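Local coordinates for Exo-beta-1,3-glucanase (PDB 4PEY), which hydrolyses laminarin and laminarioligosaccharides from their non-reducing ends as an exo-acting family 55 glycoside hydrolase, giving glucose and laminaribiose, at residues 13-17 with 277-283; 283-289 with 305-311; 232-238 with 254-260; 328-334 with 361-367; 313-317 with 336-342. The protein carries 1 engineered substitution. One frame throughout, in Å; residues are numbered along the deposited sequence. Where two conformers were deposited one is given.

Contact 1 of 5, residues 13-17 with 277-283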
# COMPACT_ATOMS: atom_id res chain seq x y z
N GLU A 13 -24.59 22.22 -9.73
CA GLU A 13 -24.63 22.69 -8.35
C GLU A 13 -23.22 22.72 -7.75
O GLU A 13 -22.83 23.71 -7.14
CB GLU A 13 -25.54 21.80 -7.50
CG GLU A 13 -26.56 22.56 -6.66
CD GLU A 13 -25.91 23.48 -5.63
OE1 GLU A 13 -25.13 22.99 -4.79
OE2 GLU A 13 -26.19 24.70 -5.67
N VAL A 14 -22.47 21.64 -7.93
CA VAL A 14 -21.14 21.53 -7.33
C VAL A 14 -20.08 22.24 -8.16
O VAL A 14 -19.96 22.03 -9.36
CB VAL A 14 -20.73 20.06 -7.14
CG1 VAL A 14 -19.39 19.98 -6.43
CG2 VAL A 14 -21.79 19.30 -6.35
N VAL A 15 -19.29 23.09 -7.51
CA VAL A 15 -18.28 23.87 -8.21
C VAL A 15 -16.91 23.20 -8.11
O VAL A 15 -16.50 22.75 -7.03
CB VAL A 15 -18.21 25.32 -7.68
CG1 VAL A 15 -18.05 25.33 -6.17
CG2 VAL A 15 -17.08 26.09 -8.35
N GLY A 16 -16.21 23.11 -9.23
CA GLY A 16 -14.89 22.50 -9.27
C GLY A 16 -13.79 23.49 -8.91
O GLY A 16 -13.97 24.70 -8.98
N GLY A 17 -12.63 22.95 -8.52
CA GLY A 17 -11.46 23.75 -8.21
C GLY A 17 -11.55 24.47 -6.87
O GLY A 17 -12.34 24.12 -6.00
N ALA A 277 -22.90 13.69 -5.66
CA ALA A 277 -23.44 14.62 -6.65
C ALA A 277 -22.34 15.14 -7.57
O ALA A 277 -22.55 15.30 -8.77
CB ALA A 277 -24.15 15.77 -5.97
N ALA A 278 -21.16 15.40 -7.00
CA ALA A 278 -20.03 15.89 -7.79
C ALA A 278 -19.65 14.90 -8.88
O ALA A 278 -19.46 15.28 -10.04
CB ALA A 278 -18.83 16.17 -6.88
N VAL A 279 -19.55 13.62 -8.52
CA VAL A 279 -19.19 12.59 -9.49
C VAL A 279 -20.28 12.45 -10.55
O VAL A 279 -19.99 12.35 -11.74
CB VAL A 279 -18.92 11.24 -8.80
CG1 VAL A 279 -18.61 10.18 -9.84
CG2 VAL A 279 -17.77 11.38 -7.81
N ASP A 280 -21.54 12.46 -10.11
CA ASP A 280 -22.64 12.36 -11.05
C ASP A 280 -22.64 13.53 -12.05
O ASP A 280 -23.00 13.35 -13.21
CB ASP A 280 -23.98 12.31 -10.32
CG ASP A 280 -25.11 11.83 -11.22
OD1 ASP A 280 -24.90 10.86 -11.98
OD2 ASP A 280 -26.20 12.44 -11.18
N GLN A 281 -22.20 14.70 -11.59
CA GLN A 281 -22.15 15.88 -12.44
C GLN A 281 -20.90 15.95 -13.30
O GLN A 281 -20.74 16.87 -14.09
CB GLN A 281 -22.28 17.14 -11.57
CG GLN A 281 -23.65 17.27 -10.91
CD GLN A 281 -23.72 18.38 -9.88
OE1 GLN A 281 -22.90 19.29 -9.88
NE2 GLN A 281 -24.72 18.31 -9.01
N GLY A 282 -20.01 14.97 -13.15
CA GLY A 282 -18.85 14.86 -14.03
C GLY A 282 -17.52 15.30 -13.45
O GLY A 282 -16.51 15.31 -14.15
N LEU A 283 -17.51 15.68 -12.17
CA LEU A 283 -16.27 16.08 -11.51
C LEU A 283 -15.49 14.89 -10.98
O LEU A 283 -16.06 13.88 -10.57
CB LEU A 283 -16.55 17.05 -10.37
CG LEU A 283 -17.18 18.39 -10.78
CD1 LEU A 283 -17.55 19.19 -9.54
CD2 LEU A 283 -16.24 19.19 -11.68
O HOH W 1 -20.99 20.34 -11.12
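V14 N donates to Q281 OE1 at 3.1 Å. The bond lies in the carbonyl plane on a lone pair of the amide oxygen and is fairly straight, 161° at the hydrogen. A second, weak bond reaches the same oxygen from E13 N at 3.4 Å, and a water that donates to both V14 O and Q281 OE1 closes a ring between the two segments. OE1 is thus gripped from the N-terminal backbone and the solvent together. The Q281 amide gets there because CG stands beside its own backbone N (chi1 -67°) and the chain runs out extended beyond it.

Next to these polar bonds, V14 turns its side chain to the helix. Its CG1 branch, set opposite the backbone N at chi1 -176°, touches L283 CD1 at 3.7 Å and A278 CB at 3.9 Å, while CG2 lies 4.3 Å from A277 CB. Y264 of strand 263-266 touches V14, A278 and L283 alike and so joins this small apolar patch.

Further out, the turn that presents Q281 and L283 is held by the backbone. L283 N bonds A278 O at 2.9 Å and G282 N bonds V279 O at 3.0 Å, with G282 at positive phi. R302 ties the turn down by donating through NH2 to V279 O and L283 O. The N-terminal residues therefore lie against a surface-exposed helix end, and the turn they meet is the Schellman motif that closes helix 272-280 just before strand 284-287.

Contact 2 of 5, residues 283-289 with 305-311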
# COMPACT_ATOMS: atom_id res chain seq x y z
N LEU A 283 -17.51 15.68 -12.17
CA LEU A 283 -16.27 16.08 -11.51
C LEU A 283 -15.49 14.89 -10.98
O LEU A 283 -16.06 13.88 -10.57
CB LEU A 283 -16.55 17.05 -10.37
CG LEU A 283 -17.18 18.39 -10.78
CD1 LEU A 283 -17.55 19.19 -9.54
CD2 LEU A 283 -16.24 19.19 -11.68
N HIS A 284 -14.17 15.03 -10.98
CA HIS A 284 -13.30 14.11 -10.27
C HIS A 284 -13.26 14.51 -8.80
O HIS A 284 -13.89 15.50 -8.41
CB HIS A 284 -11.91 14.11 -10.89
CG HIS A 284 -11.91 13.77 -12.35
ND1 HIS A 284 -11.82 12.48 -12.81
CD2 HIS A 284 -12.02 14.56 -13.45
CE1 HIS A 284 -11.85 12.48 -14.13
NE2 HIS A 284 -11.99 13.73 -14.54
N LEU A 285 -12.55 13.74 -7.98
CA LEU A 285 -12.48 14.00 -6.54
C LEU A 285 -11.05 14.20 -6.08
O LEU A 285 -10.19 13.37 -6.35
CB LEU A 285 -13.10 12.84 -5.75
CG LEU A 285 -14.59 12.58 -6.01
CD1 LEU A 285 -15.05 11.33 -5.28
CD2 LEU A 285 -15.45 13.78 -5.60
N LEU A 286 -10.80 15.32 -5.40
CA LEU A 286 -9.52 15.56 -4.74
C LEU A 286 -9.76 15.71 -3.25
O LEU A 286 -10.32 16.72 -2.81
CB LEU A 286 -8.84 16.83 -5.29
CG LEU A 286 -7.44 17.11 -4.74
CD1 LEU A 286 -6.45 16.08 -5.25
CD2 LEU A 286 -6.99 18.53 -5.09
N PHE A 287 -9.36 14.70 -2.47
CA PHE A 287 -9.55 14.75 -1.02
C PHE A 287 -8.38 15.46 -0.37
O PHE A 287 -7.26 14.94 -0.32
CB PHE A 287 -9.71 13.33 -0.42
CG PHE A 287 -10.98 12.64 -0.82
CD1 PHE A 287 -11.07 11.97 -2.03
CD2 PHE A 287 -12.09 12.65 0.03
CE1 PHE A 287 -12.25 11.32 -2.39
CE2 PHE A 287 -13.26 12.01 -0.34
CZ PHE A 287 -13.34 11.34 -1.54
N THR A 288 -8.63 16.66 0.15
CA THR A 288 -7.59 17.39 0.88
C THR A 288 -7.37 16.68 2.22
O THR A 288 -8.22 15.90 2.66
CB THR A 288 -7.99 18.87 1.07
OG1 THR A 288 -9.17 18.96 1.89
CG2 THR A 288 -8.26 19.52 -0.27
N PRO A 289 -6.21 16.91 2.87
CA PRO A 289 -5.90 16.13 4.07
C PRO A 289 -6.88 16.39 5.20
O PRO A 289 -7.09 17.53 5.61
CB PRO A 289 -4.49 16.62 4.46
CG PRO A 289 -3.94 17.25 3.20
CD PRO A 289 -5.14 17.86 2.54
N THR A 305 -13.15 8.22 -13.61
CA THR A 305 -13.12 9.13 -12.46
C THR A 305 -11.85 8.92 -11.65
O THR A 305 -11.53 7.79 -11.26
CB THR A 305 -14.33 8.93 -11.53
OG1 THR A 305 -15.55 9.10 -12.26
CG2 THR A 305 -14.31 9.93 -10.39
N VAL A 306 -11.14 10.01 -11.39
CA VAL A 306 -10.00 10.01 -10.48
C VAL A 306 -10.47 10.40 -9.08
O VAL A 306 -11.16 11.41 -8.91
CB VAL A 306 -8.89 11.00 -10.95
CG1 VAL A 306 -7.74 11.05 -9.94
CG2 VAL A 306 -8.37 10.60 -12.32
N ALA A 307 -10.09 9.61 -8.08
CA ALA A 307 -10.36 9.95 -6.69
C ALA A 307 -9.02 9.92 -5.98
O ALA A 307 -8.51 8.85 -5.63
CB ALA A 307 -11.34 8.97 -6.06
N LEU A 308 -8.45 11.11 -5.80
CA LEU A 308 -7.07 11.27 -5.36
C LEU A 308 -6.99 11.91 -4.00
O LEU A 308 -7.54 13.00 -3.80
CB LEU A 308 -6.29 12.12 -6.38
CG LEU A 308 -4.83 12.47 -6.08
CD1 LEU A 308 -3.97 11.22 -5.94
CD2 LEU A 308 -4.27 13.42 -7.16
N GLY A 309 -6.32 11.26 -3.05
CA GLY A 309 -6.16 11.81 -1.72
C GLY A 309 -4.79 12.43 -1.50
O GLY A 309 -3.78 11.96 -2.04
N LEU A 310 -4.77 13.49 -0.70
CA LEU A 310 -3.54 14.14 -0.25
C LEU A 310 -3.39 13.95 1.26
O LEU A 310 -4.38 13.87 1.97
CB LEU A 310 -3.56 15.64 -0.58
CG LEU A 310 -3.87 16.05 -2.02
CD1 LEU A 310 -3.98 17.57 -2.15
CD2 LEU A 310 -2.82 15.49 -2.95
N GLY A 311 -2.15 13.91 1.74
CA GLY A 311 -1.90 13.92 3.18
C GLY A 311 -2.59 12.82 3.98
O GLY A 311 -3.03 13.06 5.11
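With CG of H284 beside its own backbone N (chi1 -57°) and the ring turned by chi2 of -89°, ND1 faces the N-H of V306. The ring acts here as a stand-in for a backbone carbonyl: V306 N donates to H284 ND1 at 2.9 Å in an almost straight bond (176°) that lies close to the ring plane, at the ring edge. T305 CA sits 3.6 Å from the same nitrogen, H284 ND1. A leucine in place of H284 would probably leave the V306 N-H without this acceptor and let the start of the strand shift.

From there the ladder runs on through the main chain. L285 N bonds V306 O at 2.9 Å, L308 N bonds L285 O, F287 N bonds L308 O at 2.8 Å, and L310 N bonds F287 O. The two short strands, 284-287 and 306-309, run parallel with their axes 4.7 Å apart.

On one face L286 and L308 lie side by side, pointing the same way, with L286 CD1 3.9 Å from L308 CD2 and also near L310 CG. The other face carries L285, A307 and F287; A307 CB meets the F287 ring at its edge, near its plane, and helix 272-280 covers L285 through I275 and V279. At the far end P289 CG rests 4.1 Å from L310 CB. Short parallel strands in register, paired on their outer sides by the further parallel strands 263-266 and 333-335, make this a piece of the parallel beta-helix of family 55.

Contact 3 of 5, residues 232-238 with 254-260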
# COMPACT_ATOMS: atom_id res chain seq x y z
N TYR A 232 -2.79 24.51 -11.29
CA TYR A 232 -2.82 23.15 -10.75
C TYR A 232 -3.53 22.21 -11.71
O TYR A 232 -4.60 22.54 -12.24
CB TYR A 232 -3.52 23.10 -9.38
CG TYR A 232 -2.69 23.59 -8.23
CD1 TYR A 232 -1.59 22.86 -7.77
CD2 TYR A 232 -3.00 24.77 -7.58
CE1 TYR A 232 -0.83 23.31 -6.71
CE2 TYR A 232 -2.24 25.23 -6.52
CZ TYR A 232 -1.16 24.49 -6.09
OH TYR A 232 -0.41 24.95 -5.03
N LYS A 233 -2.92 21.05 -11.94
CA LYS A 233 -3.52 19.98 -12.73
C LYS A 233 -3.21 18.65 -12.07
O LYS A 233 -2.33 18.56 -11.21
CB LYS A 233 -3.00 19.98 -14.17
CG LYS A 233 -3.19 21.29 -14.89
CD LYS A 233 -2.88 21.19 -16.37
CE LYS A 233 -3.13 22.53 -17.06
NZ LYS A 233 -2.75 22.50 -18.50
N VAL A 234 -3.93 17.60 -12.47
CA VAL A 234 -3.58 16.26 -12.05
C VAL A 234 -3.13 15.48 -13.27
O VAL A 234 -3.84 15.42 -14.28
CB VAL A 234 -4.75 15.55 -11.35
CG1 VAL A 234 -4.42 14.07 -11.13
CG2 VAL A 234 -5.08 16.25 -10.04
N PHE A 235 -1.92 14.92 -13.20
CA PHE A 235 -1.40 14.13 -14.30
C PHE A 235 -1.88 12.70 -14.15
O PHE A 235 -1.81 12.13 -13.06
CB PHE A 235 0.12 14.17 -14.38
CG PHE A 235 0.67 13.53 -15.62
CD1 PHE A 235 0.49 14.12 -16.86
CD2 PHE A 235 1.34 12.32 -15.56
CE1 PHE A 235 0.98 13.53 -18.01
CE2 PHE A 235 1.84 11.72 -16.71
CZ PHE A 235 1.65 12.33 -17.94
N VAL A 236 -2.38 12.14 -15.26
CA VAL A 236 -2.95 10.80 -15.27
C VAL A 236 -2.16 9.92 -16.24
O VAL A 236 -2.42 9.91 -17.44
CB VAL A 236 -4.44 10.81 -15.67
CG1 VAL A 236 -5.03 9.41 -15.60
CG2 VAL A 236 -5.23 11.76 -14.78
N PRO A 237 -1.15 9.21 -15.73
CA PRO A 237 -0.31 8.36 -16.59
C PRO A 237 -1.11 7.31 -17.35
O PRO A 237 -2.09 6.77 -16.82
CB PRO A 237 0.65 7.70 -15.59
CG PRO A 237 0.75 8.70 -14.48
CD PRO A 237 -0.63 9.28 -14.35
N ALA A 238 -0.69 7.04 -18.58
CA ALA A 238 -1.26 5.96 -19.38
C ALA A 238 -0.71 4.61 -18.90
O ALA A 238 0.37 4.55 -18.31
CB ALA A 238 -0.95 6.16 -20.84
N GLU A 254 3.85 9.55 -21.07
CA GLU A 254 2.57 9.34 -21.75
C GLU A 254 1.40 9.46 -20.77
O GLU A 254 1.39 8.80 -19.72
CB GLU A 254 2.57 7.97 -22.41
CG GLU A 254 1.38 7.69 -23.30
CD GLU A 254 1.61 6.49 -24.21
OE1 GLU A 254 2.78 6.05 -24.32
OE2 GLU A 254 0.64 5.99 -24.81
N GLY A 255 0.42 10.30 -21.10
CA GLY A 255 -0.72 10.51 -20.22
C GLY A 255 -1.54 11.76 -20.52
O GLY A 255 -1.29 12.46 -21.50
N GLU A 256 -2.51 12.04 -19.66
CA GLU A 256 -3.44 13.16 -19.81
C GLU A 256 -3.34 14.07 -18.60
O GLU A 256 -3.09 13.59 -17.50
CB GLU A 256 -4.88 12.64 -19.98
CG GLU A 256 -5.93 13.69 -20.31
CD GLU A 256 -7.36 13.16 -20.14
OE1 GLU A 256 -7.53 12.00 -19.71
OE2 GLU A 256 -8.32 13.92 -20.43
N SER A 257 -3.52 15.38 -18.79
CA SER A 257 -3.57 16.30 -17.66
C SER A 257 -4.99 16.82 -17.45
O SER A 257 -5.63 17.31 -18.40
CB SER A 257 -2.61 17.47 -17.86
OG SER A 257 -1.26 17.04 -17.80
N LEU A 258 -5.48 16.71 -16.22
CA LEU A 258 -6.81 17.21 -15.87
C LEU A 258 -6.69 18.49 -15.06
O LEU A 258 -6.05 18.50 -14.01
CB LEU A 258 -7.58 16.17 -15.06
CG LEU A 258 -7.85 14.82 -15.72
CD1 LEU A 258 -8.41 13.84 -14.70
CD2 LEU A 258 -8.81 15.00 -16.89
N PRO A 259 -7.29 19.59 -15.54
CA PRO A 259 -7.27 20.83 -14.75
C PRO A 259 -7.95 20.67 -13.39
O PRO A 259 -8.92 19.91 -13.27
CB PRO A 259 -8.04 21.82 -15.63
CG PRO A 259 -7.95 21.26 -17.02
CD PRO A 259 -7.96 19.77 -16.84
N LEU A 260 -7.46 21.40 -12.39
CA LEU A 260 -8.03 21.35 -11.05
C LEU A 260 -9.51 21.72 -11.03
O LEU A 260 -10.26 21.25 -10.17
CB LEU A 260 -7.25 22.27 -10.10
CG LEU A 260 -7.65 22.24 -8.63
CD1 LEU A 260 -7.36 20.88 -8.02
CD2 LEU A 260 -6.92 23.33 -7.85
O HOH W 2 -5.04 20.46 -19.45
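V234 O is approached by two groups of the facing strand: L258 N gives it a hydrogen bond of 2.8 Å, nearly straight at 177°, and the CA-H of S257 comes close, S257 CA lying 3.5 Å from V234 O. The return bond, V234 N to L258 O, completes a hydrogen-bonded pair of an antiparallel beta hairpin made by strands 231-243 and 255-259. V236 and E256 form the next such pair, and beyond them A238 N reaches E254 O. At the other end L260 N bonds Y232 O.

The non-hydrogen-bonded pairs K233-P259 and F235-S257 carry the side chains of one face. K233 runs extended past S257, its CD 4.0 Å from S257 CB; its NZ makes a salt bridge with D228 and shares a water with S257 O, weakly on the serine side. F235 has CG opposite its backbone N (chi1 -172°), which throws the ring across the strand so that F235 CZ lies 3.8 Å from G255 CA. A CB on G255 would collide with this ring and with V236 O.

On the other face V236 CG2 meets L258 CD1 at 3.8 Å, V234 and L258 both pack on F263, and E256 stands at the exposed margin. Y232 and L260 lie alongside each other, with Y232 CB 3.7 Å from L260 CD2, while L260 reaches L286. Strand 224-228 covers the Y232, K233 and F235 side chains. S257 OG meets the F235 ring at its edge, in plane, 3.5 Å from F235 CD1, and is itself hydrogen-bonded to Y226 OH.

Contact 4 of 5, residues 328-334 with 361-367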
# COMPACT_ATOMS: atom_id res chain seq x y z
N ASP A 328 -19.54 -0.59 -12.15
CA ASP A 328 -19.01 -1.48 -13.19
C ASP A 328 -18.56 -0.69 -14.42
O ASP A 328 -19.09 -0.87 -15.53
CB ASP A 328 -20.07 -2.51 -13.57
CG ASP A 328 -20.46 -3.38 -12.39
OD1 ASP A 328 -19.56 -3.74 -11.62
OD2 ASP A 328 -21.66 -3.68 -12.24
N VAL A 329 -17.59 0.18 -14.20
CA VAL A 329 -17.11 1.10 -15.22
C VAL A 329 -15.60 1.01 -15.43
O VAL A 329 -14.86 0.58 -14.53
CB VAL A 329 -17.50 2.56 -14.87
CG1 VAL A 329 -19.01 2.74 -14.91
CG2 VAL A 329 -16.96 2.96 -13.50
N ASP A 330 -15.16 1.41 -16.62
CA ASP A 330 -13.74 1.48 -16.95
C ASP A 330 -13.01 2.59 -16.20
O ASP A 330 -13.59 3.63 -15.90
CB ASP A 330 -13.53 1.77 -18.44
CG ASP A 330 -13.93 0.64 -19.37
OD1 ASP A 330 -14.29 -0.48 -18.95
OD2 ASP A 330 -13.83 0.89 -20.59
N GLY A 331 -11.72 2.38 -15.95
CA GLY A 331 -10.78 3.47 -15.75
C GLY A 331 -10.85 4.30 -14.48
O GLY A 331 -10.27 5.38 -14.42
N VAL A 332 -11.54 3.82 -13.46
CA VAL A 332 -11.58 4.58 -12.21
C VAL A 332 -10.23 4.42 -11.51
O VAL A 332 -9.65 3.34 -11.51
CB VAL A 332 -12.75 4.11 -11.31
CG1 VAL A 332 -12.62 4.65 -9.89
CG2 VAL A 332 -14.06 4.56 -11.93
N LYS A 333 -9.71 5.51 -10.97
CA LYS A 333 -8.39 5.52 -10.34
C LYS A 333 -8.52 6.06 -8.93
O LYS A 333 -8.62 7.28 -8.72
CB LYS A 333 -7.41 6.36 -11.18
CG LYS A 333 -7.30 5.85 -12.62
CD LYS A 333 -6.62 6.84 -13.57
CE LYS A 333 -6.74 6.39 -15.03
NZ LYS A 333 -8.08 6.67 -15.65
N VAL A 334 -8.53 5.14 -7.96
CA VAL A 334 -8.60 5.50 -6.55
C VAL A 334 -7.18 5.50 -6.02
O VAL A 334 -6.46 4.53 -6.23
CB VAL A 334 -9.48 4.52 -5.75
CG1 VAL A 334 -9.61 4.99 -4.30
CG2 VAL A 334 -10.85 4.38 -6.39
N HIS A 361 -12.69 -5.09 -18.51
CA HIS A 361 -12.16 -3.73 -18.51
C HIS A 361 -10.68 -3.75 -18.87
O HIS A 361 -9.88 -3.06 -18.24
CB HIS A 361 -12.34 -3.06 -17.13
CG HIS A 361 -13.74 -3.09 -16.61
ND1 HIS A 361 -14.70 -2.17 -16.99
CD2 HIS A 361 -14.34 -3.92 -15.72
CE1 HIS A 361 -15.83 -2.44 -16.36
NE2 HIS A 361 -15.65 -3.49 -15.58
N ALA A 362 -10.31 -4.56 -19.86
CA ALA A 362 -8.90 -4.84 -20.10
C ALA A 362 -8.12 -3.64 -20.64
O ALA A 362 -6.98 -3.39 -20.23
CB ALA A 362 -8.75 -6.02 -21.04
N ALA A 363 -8.71 -2.90 -21.57
CA ALA A 363 -7.99 -1.78 -22.17
C ALA A 363 -7.79 -0.64 -21.17
O ALA A 363 -6.77 0.05 -21.20
CB ALA A 363 -8.73 -1.28 -23.41
N ASN A 364 -8.75 -0.46 -20.28
CA ASN A 364 -8.76 0.68 -19.35
C ASN A 364 -9.30 0.24 -17.99
O ASN A 364 -10.47 0.50 -17.67
CB ASN A 364 -9.59 1.83 -19.93
CG ASN A 364 -9.48 3.10 -19.12
OD1 ASN A 364 -8.54 3.28 -18.35
ND2 ASN A 364 -10.44 4.01 -19.30
N PRO A 365 -8.47 -0.47 -17.21
CA PRO A 365 -8.96 -1.04 -15.96
C PRO A 365 -9.19 -0.01 -14.87
O PRO A 365 -8.71 1.12 -14.95
CB PRO A 365 -7.84 -2.00 -15.55
CG PRO A 365 -6.63 -1.50 -16.24
CD PRO A 365 -7.11 -0.93 -17.54
N THR A 366 -9.92 -0.42 -13.84
CA THR A 366 -9.99 0.35 -12.60
C THR A 366 -8.82 -0.07 -11.72
O THR A 366 -8.41 -1.24 -11.73
CB THR A 366 -11.35 0.14 -11.91
OG1 THR A 366 -12.33 0.91 -12.62
CG2 THR A 366 -11.34 0.57 -10.44
N SER A 367 -8.26 0.89 -10.98
CA SER A 367 -7.16 0.60 -10.07
C SER A 367 -7.37 1.17 -8.68
O SER A 367 -8.03 2.21 -8.51
CB SER A 367 -5.84 1.12 -10.64
OG SER A 367 -5.91 2.52 -10.93
O HOH W 3 -17.18 -4.51 -13.51
O HOH W 4 -13.74 -1.57 -13.29
O HOH W 5 -11.54 -1.12 -20.86
O HOH W 6 -12.52 3.16 -21.36
O HOH W 7 -7.51 5.79 -18.28
O HOH W 8 -5.47 4.29 -8.97
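A histidine-carboxylate hydrogen bond between H361 and D330 pins two loops that lead into neighbouring strands of the beta-helix. H361 ND1 gives its proton to D330 OD1 at 2.6 Å and 167°, in the ring plane, although the carboxylate and ring planes stand 86° apart. A water bridges H361 NE2 to D328 OD1, and another lies over the centre of one ring face; this second water also links V329 O and T366 OG1. Were the imidazole exchanged for the methyl of an alanine, D330 OD1 would probably lose its donor and the H361 loop its direct side-chain tie to D330.

Two waters, one of them weakly held by OD2, join D330 OD2 to N364 N and ND2; ND2 is also bonded to N304. T366 OG1, placed beside its own backbone N by chi1 of -77°, accepts the N-H of V332, 3.1 Å from V332 N to T366 OG1. K333 bends at its end to put NZ 2.8 Å from G331 O and shares a water with N364 OD1.

Regular pairing then takes over: S367 N bonds V332 O at 2.9 Å and V334 N bonds S367 O at 3.0 Å. R220 donates to S367 OG and P365 O. Side-chain and water bonds thus give way to the parallel ladder where two adjacent beta-helix strands begin.

Contact 5 of 5, residues 313-317 with 336-342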
# COMPACT_ATOMS: atom_id res chain seq x y z
N ALA A 313 -5.50 11.52 3.55
CA ALA A 313 -6.93 11.75 3.66
C ALA A 313 -7.65 10.45 4.01
O ALA A 313 -7.40 9.40 3.41
CB ALA A 313 -7.49 12.33 2.36
N THR A 314 -8.54 10.52 4.99
CA THR A 314 -9.11 9.34 5.61
C THR A 314 -10.63 9.38 5.56
O THR A 314 -11.23 10.41 5.85
CB THR A 314 -8.63 9.22 7.07
OG1 THR A 314 -7.21 9.04 7.08
CG2 THR A 314 -9.30 8.04 7.80
N ILE A 315 -11.23 8.24 5.21
CA ILE A 315 -12.68 8.12 5.18
C ILE A 315 -13.14 7.13 6.25
O ILE A 315 -12.65 6.00 6.30
CB ILE A 315 -13.18 7.63 3.80
CG1 ILE A 315 -12.74 8.61 2.71
CG2 ILE A 315 -14.69 7.47 3.82
CD1 ILE A 315 -12.79 8.04 1.32
N ILE A 316 -14.05 7.57 7.11
CA ILE A 316 -14.64 6.69 8.11
C ILE A 316 -16.12 6.49 7.80
O ILE A 316 -16.89 7.46 7.81
CB ILE A 316 -14.51 7.25 9.55
CG1 ILE A 316 -13.03 7.34 9.96
CG2 ILE A 316 -15.29 6.37 10.54
CD1 ILE A 316 -12.83 8.12 11.26
N PRO A 317 -16.52 5.25 7.50
CA PRO A 317 -17.94 4.99 7.27
C PRO A 317 -18.69 4.84 8.60
O PRO A 317 -18.34 4.00 9.43
CB PRO A 317 -17.93 3.68 6.48
CG PRO A 317 -16.69 2.96 7.00
CD PRO A 317 -15.69 4.04 7.36
N GLY A 336 -4.36 6.96 -2.80
CA GLY A 336 -3.89 7.72 -1.65
C GLY A 336 -4.92 8.00 -0.58
O GLY A 336 -4.96 9.10 -0.04
N LEU A 337 -5.74 7.00 -0.27
CA LEU A 337 -6.77 7.13 0.75
C LEU A 337 -6.64 6.07 1.83
O LEU A 337 -6.33 4.92 1.52
CB LEU A 337 -8.17 7.03 0.13
CG LEU A 337 -8.54 8.14 -0.86
CD1 LEU A 337 -9.80 7.76 -1.64
CD2 LEU A 337 -8.76 9.45 -0.10
N LEU A 338 -6.91 6.45 3.07
CA LEU A 338 -7.04 5.50 4.17
C LEU A 338 -8.51 5.34 4.50
O LEU A 338 -9.20 6.32 4.76
CB LEU A 338 -6.26 5.97 5.41
CG LEU A 338 -6.47 5.24 6.74
CD1 LEU A 338 -6.07 3.76 6.66
CD2 LEU A 338 -5.68 5.93 7.84
N VAL A 339 -9.00 4.10 4.48
CA VAL A 339 -10.36 3.81 4.92
C VAL A 339 -10.27 3.22 6.32
O VAL A 339 -9.61 2.21 6.52
CB VAL A 339 -11.09 2.85 3.96
CG1 VAL A 339 -12.49 2.51 4.50
CG2 VAL A 339 -11.20 3.47 2.58
N ASP A 340 -10.92 3.87 7.27
CA ASP A 340 -10.78 3.59 8.70
C ASP A 340 -12.13 3.15 9.25
O ASP A 340 -13.07 3.94 9.28
CB ASP A 340 -10.26 4.86 9.39
CG ASP A 340 -9.78 4.63 10.81
OD1 ASP A 340 -9.45 3.49 11.19
OD2 ASP A 340 -9.69 5.64 11.56
N ALA A 341 -12.24 1.88 9.66
CA ALA A 341 -13.53 1.33 10.10
C ALA A 341 -14.11 2.08 11.30
O ALA A 341 -13.38 2.51 12.20
CB ALA A 341 -13.40 -0.15 10.43
N GLY A 342 -15.43 2.24 11.29
CA GLY A 342 -16.14 2.74 12.45
C GLY A 342 -16.41 1.59 13.42
O GLY A 342 -16.26 0.42 13.06
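T314 leaves its strand alongside L338, both side chains pointing the same way. Its CB lies 3.8 Å from L338 O. At the next step it forks: OG1, beside the backbone N at chi1 -63°, lies 3.5 Å from L338 CD2, and CG2, opposite the backbone N, lies 3.7 Å from D340 CB. The hydroxyl finds its polar partners in L312 O and R54 NH2.

Next along, I316 and D340 also run side by side, I316 CG1 being 3.8 Å from D340 CB. The D340 carboxylate makes a salt bridge with R374, so its charge has a mate in the next strand over.

Three backbone bonds carry the pairing: L338 N to A313 O, I315 N to L338 O at 2.8 Å, and D340 N to I315 O at 2.9 Å. T314 CA also approaches L338 O at 3.1 Å as a CA-H...O contact. On the opposite face I315 and V339 both pack on A323.

Strands 314-317 and 337-340, parallel with 24° between their directions, lie between strand 291-294, which pairs with the former, and strand 367-375, whose F372 and R374 touch L338.

In the fold
Contacts 2, 4 and 5 follow the second beta-helix through neighbouring parallel strands. Contact 2 hands its ladder to contact 4 where A307 N lies 2.8 Å from K333 O, and F287 CB packs against A313 CB of contact 5 at 3.7 Å. The segments of contacts 4 and 5 adjoin, 328-334 running on to 336-342 round a corner at G336. Contact 1 shares L283 with contact 2. Contact 3 packs on contact 2 through L258 CD1 and H284 NE2, 3.6 Å apart, and on contact 4 through V236 CG1 and K333 CE. Contact 5 nears the substrate site: the L338 side chain is about 7 Å from that of W402 and about 12 Å from a bound glucose unit.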